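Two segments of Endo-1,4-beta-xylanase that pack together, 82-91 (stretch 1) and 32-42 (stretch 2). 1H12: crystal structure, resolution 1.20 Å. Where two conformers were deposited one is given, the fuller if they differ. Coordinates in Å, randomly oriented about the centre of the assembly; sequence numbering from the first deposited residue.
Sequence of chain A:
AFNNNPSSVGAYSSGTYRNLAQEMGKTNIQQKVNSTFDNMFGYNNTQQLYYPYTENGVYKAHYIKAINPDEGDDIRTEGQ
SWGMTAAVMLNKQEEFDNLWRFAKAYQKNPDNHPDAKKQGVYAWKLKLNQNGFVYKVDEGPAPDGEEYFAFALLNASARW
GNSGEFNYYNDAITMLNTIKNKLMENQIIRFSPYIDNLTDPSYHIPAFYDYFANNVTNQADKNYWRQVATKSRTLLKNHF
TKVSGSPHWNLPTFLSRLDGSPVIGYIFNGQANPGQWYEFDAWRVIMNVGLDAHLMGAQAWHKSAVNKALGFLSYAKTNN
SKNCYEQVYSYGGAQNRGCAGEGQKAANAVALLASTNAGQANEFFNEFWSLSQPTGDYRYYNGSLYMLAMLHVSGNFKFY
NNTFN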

# COMPACT_ATOMS: atom_id res chain seq x y z
N TRP A 82 6.05 3.29 1.62
CA TRP A 82 5.14 4.08 0.82
C TRP A 82 5.78 5.40 0.46
O TRP A 82 5.68 5.88 -0.70
CB TRP A 82 3.80 4.28 1.51
CG TRP A 82 3.02 3.04 1.74
CD1 TRP A 82 3.09 1.88 1.03
CD2 TRP A 82 2.04 2.81 2.76
NE1 TRP A 82 2.21 0.96 1.55
CE2 TRP A 82 1.56 1.50 2.60
CE3 TRP A 82 1.55 3.57 3.83
CZ2 TRP A 82 0.61 0.94 3.44
CZ3 TRP A 82 0.62 3.02 4.67
CH2 TRP A 82 0.14 1.72 4.46
N GLY A 83 6.47 6.02 1.41
CA GLY A 83 7.16 7.28 1.14
C GLY A 83 8.27 7.13 0.11
O GLY A 83 8.43 7.97 -0.76
N MET A 84 9.04 6.04 0.20
CA MET A 84 10.03 5.76 -0.83
C MET A 84 9.40 5.58 -2.20
O MET A 84 9.92 6.03 -3.23
CB MET A 84 10.84 4.51 -0.46
CG MET A 84 11.86 4.76 0.66
SD MET A 84 12.52 3.25 1.36
CE MET A 84 13.21 2.46 -0.11
N THR A 85 8.28 4.88 -2.24
CA THR A 85 7.58 4.64 -3.48
C THR A 85 7.13 5.96 -4.11
O THR A 85 7.30 6.20 -5.30
CB THR A 85 6.42 3.67 -3.26
OG1 THR A 85 6.93 2.43 -2.77
CG2 THR A 85 5.68 3.39 -4.54
N ALA A 86 6.55 6.84 -3.29
CA ALA A 86 6.15 8.12 -3.80
C ALA A 86 7.33 8.90 -4.35
O ALA A 86 7.26 9.53 -5.42
CB ALA A 86 5.45 8.92 -2.70
N ALA A 87 8.43 8.90 -3.60
CA ALA A 87 9.62 9.64 -4.03
C ALA A 87 10.14 9.15 -5.38
O ALA A 87 10.47 9.95 -6.25
CB ALA A 87 10.69 9.54 -2.92
N VAL A 88 10.26 7.82 -5.58
CA VAL A 88 10.82 7.35 -6.85
C VAL A 88 9.90 7.71 -8.00
O VAL A 88 10.38 8.02 -9.09
CB VAL A 88 11.22 5.88 -6.81
CG1 VAL A 88 10.06 4.91 -6.74
CG2 VAL A 88 12.11 5.53 -8.00
N MET A 89 8.59 7.69 -7.81
CA MET A 89 7.68 8.02 -8.89
C MET A 89 7.83 9.47 -9.35
O MET A 89 7.56 9.78 -10.52
CB MET A 89 6.23 7.75 -8.51
CG MET A 89 5.91 6.26 -8.28
SD MET A 89 6.38 5.23 -9.68
CE MET A 89 6.31 3.66 -8.87
N LEU A 90 8.20 10.36 -8.45
CA LEU A 90 8.37 11.79 -8.77
C LEU A 90 9.82 12.19 -8.95
O LEU A 90 10.11 13.38 -9.11
CB LEU A 90 7.64 12.64 -7.75
CG LEU A 90 6.12 12.48 -7.74
CD1 LEU A 90 5.51 13.34 -6.70
CD2 LEU A 90 5.47 12.77 -9.09
N ASN A 91 10.71 11.24 -9.01
CA ASN A 91 12.14 11.52 -9.28
C ASN A 91 12.78 12.31 -8.13
O ASN A 91 13.63 13.16 -8.35
CB ASN A 91 12.37 12.20 -10.62
CG ASN A 91 13.48 11.56 -11.43
OD1 ASN A 91 13.88 10.42 -11.19
ND2 ASN A 91 13.97 12.32 -12.43
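Stretch 2 32-42: KVNSTFDNMFG

Stretch 2 (32-42) is helical from K32 to M40, continuing a helix that begins earlier in the chain, and packs against the helix of stretch 1 with its residues in reverse order: F41 lies nearest G83, F37 nearest A86 and N34 nearest L90, with CA to CA distances of 9.1, 7.9 and 8.1 Å. The two segments therefore run in opposing directions. No hydrogen bond crosses between them; the contact is apolar and modest, burying 300 Å² in all.

V33, F37, M40 and F41 recur at spacings of three and four, so their CA-to-CB bonds all point toward stretch 1. F37 is the centrepiece. Its chi1 is t (-175°) and chi2 is -84°, which carries the ring along the small residues of stretch 1: F37 CE2 comes to 3.7 Å from A87 CA, 4.2 Å from A87 CB and 4.2 Å from A86 C. The methyl groups of A86 and A87 leave the backbone within reach of this large ring, and the ring meets it obliquely. Beside it, L90 supplies the largest area in stretch 1. With chi1 m (-65°) and chi2 t (179°), L90 CD1 lies 3.6 Å from F37 CB and both methyls lie against V33, with V33 CG1 4.1 Å from L90 CD2 and 4.2 Å from L90 CD1. V33 has chi1 t (175°), and its CG1 is the methyl that makes this approach. N34 starts sideways, but the end of its side chain comes nearer, without reaching close contact.

At the other end, F41 is the first residue of stretch 2 to leave helical phi/psi (-103/9), yet its N still bonds F37 O at 2.9 Å. Its chi1 is m (-74°) and chi2 is 78°, bringing F41 CZ to 3.8 Å from G83 O, again obliquely. G83 has no side chain; an ideal CB there would stand 3.9 Å from F41 CZ, close but not overlapping. M40 is extended, with all three chi angles t, and M40 CE stops 4.7 Å from G83 CA.

T36 has chi1 m (-64°), which lets its OG1 donate to K32 O at 2.8 Å; S35, with chi1 p (65°), reaches the same acceptor from OG at 3.1 Å. K32 O also receives T36 N at 3.0 Å, so this one carbonyl serves both hydroxyls as well as the regular helical bond. K32 itself is fully extended, every chi angle t, and out of reach of stretch 1.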

# COMPACT_ATOMS: atom_id res chain seq x y z
N LYS A 32 -1.10 19.81 -8.71
CA LYS A 32 -1.69 19.29 -7.48
C LYS A 32 -0.88 18.10 -6.96
O LYS A 32 -0.64 17.99 -5.74
CB LYS A 32 -3.14 18.88 -7.71
CG LYS A 32 -3.85 18.49 -6.46
CD LYS A 32 -5.36 18.50 -6.66
CE LYS A 32 -6.06 17.98 -5.50
NZ LYS A 32 -7.49 18.20 -5.61
N VAL A 33 -0.45 17.22 -7.86
CA VAL A 33 0.41 16.10 -7.46
C VAL A 33 1.71 16.61 -6.85
O VAL A 33 2.15 16.15 -5.81
CB VAL A 33 0.74 15.24 -8.69
CG1 VAL A 33 1.71 14.15 -8.34
CG2 VAL A 33 -0.54 14.60 -9.26
N ASN A 34 2.33 17.56 -7.52
CA ASN A 34 3.58 18.11 -7.05
C ASN A 34 3.46 18.82 -5.71
O ASN A 34 4.32 18.63 -4.83
CB ASN A 34 4.14 19.13 -8.10
CG ASN A 34 4.50 18.49 -9.42
OD1 ASN A 34 4.61 17.30 -9.55
ND2 ASN A 34 4.73 19.35 -10.42
N SER A 35 2.39 19.59 -5.55
CA SER A 35 2.24 20.24 -4.23
C SER A 35 1.94 19.24 -3.11
O SER A 35 2.32 19.47 -1.98
CB SER A 35 1.12 21.32 -4.28
OG SER A 35 -0.14 20.75 -4.52
N THR A 36 1.26 18.15 -3.43
CA THR A 36 0.98 17.11 -2.46
C THR A 36 2.34 16.57 -1.95
O THR A 36 2.55 16.46 -0.73
CB THR A 36 0.14 16.03 -3.05
OG1 THR A 36 -1.17 16.56 -3.42
CG2 THR A 36 -0.10 14.90 -2.13
N PHE A 37 3.24 16.23 -2.85
CA PHE A 37 4.53 15.73 -2.43
C PHE A 37 5.27 16.82 -1.66
O PHE A 37 5.83 16.56 -0.57
CB PHE A 37 5.37 15.26 -3.62
CG PHE A 37 6.67 14.63 -3.20
CD1 PHE A 37 7.79 15.40 -2.94
CD2 PHE A 37 6.76 13.26 -3.05
CE1 PHE A 37 8.96 14.79 -2.46
CE2 PHE A 37 7.91 12.65 -2.64
CZ PHE A 37 9.02 13.42 -2.33
N ASP A 38 5.28 18.03 -2.16
CA ASP A 38 6.05 19.09 -1.51
C ASP A 38 5.59 19.37 -0.12
O ASP A 38 6.37 19.67 0.76
CB ASP A 38 5.97 20.37 -2.33
CG ASP A 38 6.78 20.29 -3.63
OD1 ASP A 38 7.55 19.32 -3.81
OD2 ASP A 38 6.56 21.16 -4.51
N ASN A 39 4.28 19.30 0.09
CA ASN A 39 3.76 19.55 1.43
C ASN A 39 3.98 18.39 2.38
O ASN A 39 4.25 18.57 3.57
CB ASN A 39 2.25 19.85 1.38
CG ASN A 39 1.92 21.15 0.70
OD1 ASN A 39 2.73 22.03 0.66
ND2 ASN A 39 0.66 21.25 0.18
N MET A 40 3.89 17.15 1.86
CA MET A 40 4.16 15.97 2.70
C MET A 40 5.64 15.90 3.09
O MET A 40 5.97 15.43 4.18
CB MET A 40 3.71 14.73 1.97
CG MET A 40 4.03 13.43 2.72
SD MET A 40 3.32 12.03 1.83
CE MET A 40 4.22 10.69 2.57
N PHE A 41 6.53 16.33 2.20
CA PHE A 41 7.96 16.25 2.36
C PHE A 41 8.60 17.59 2.76
O PHE A 41 9.78 17.67 2.87
CB PHE A 41 8.61 15.64 1.14
CG PHE A 41 8.38 14.13 1.03
CD1 PHE A 41 7.16 13.64 0.58
CD2 PHE A 41 9.36 13.24 1.37
CE1 PHE A 41 6.96 12.30 0.48
CE2 PHE A 41 9.16 11.89 1.26
CZ PHE A 41 7.99 11.40 0.85
N GLY A 42 7.80 18.57 3.08
CA GLY A 42 8.31 19.89 3.44
C GLY A 42 8.23 20.08 4.94
O GLY A 42 7.45 19.44 5.65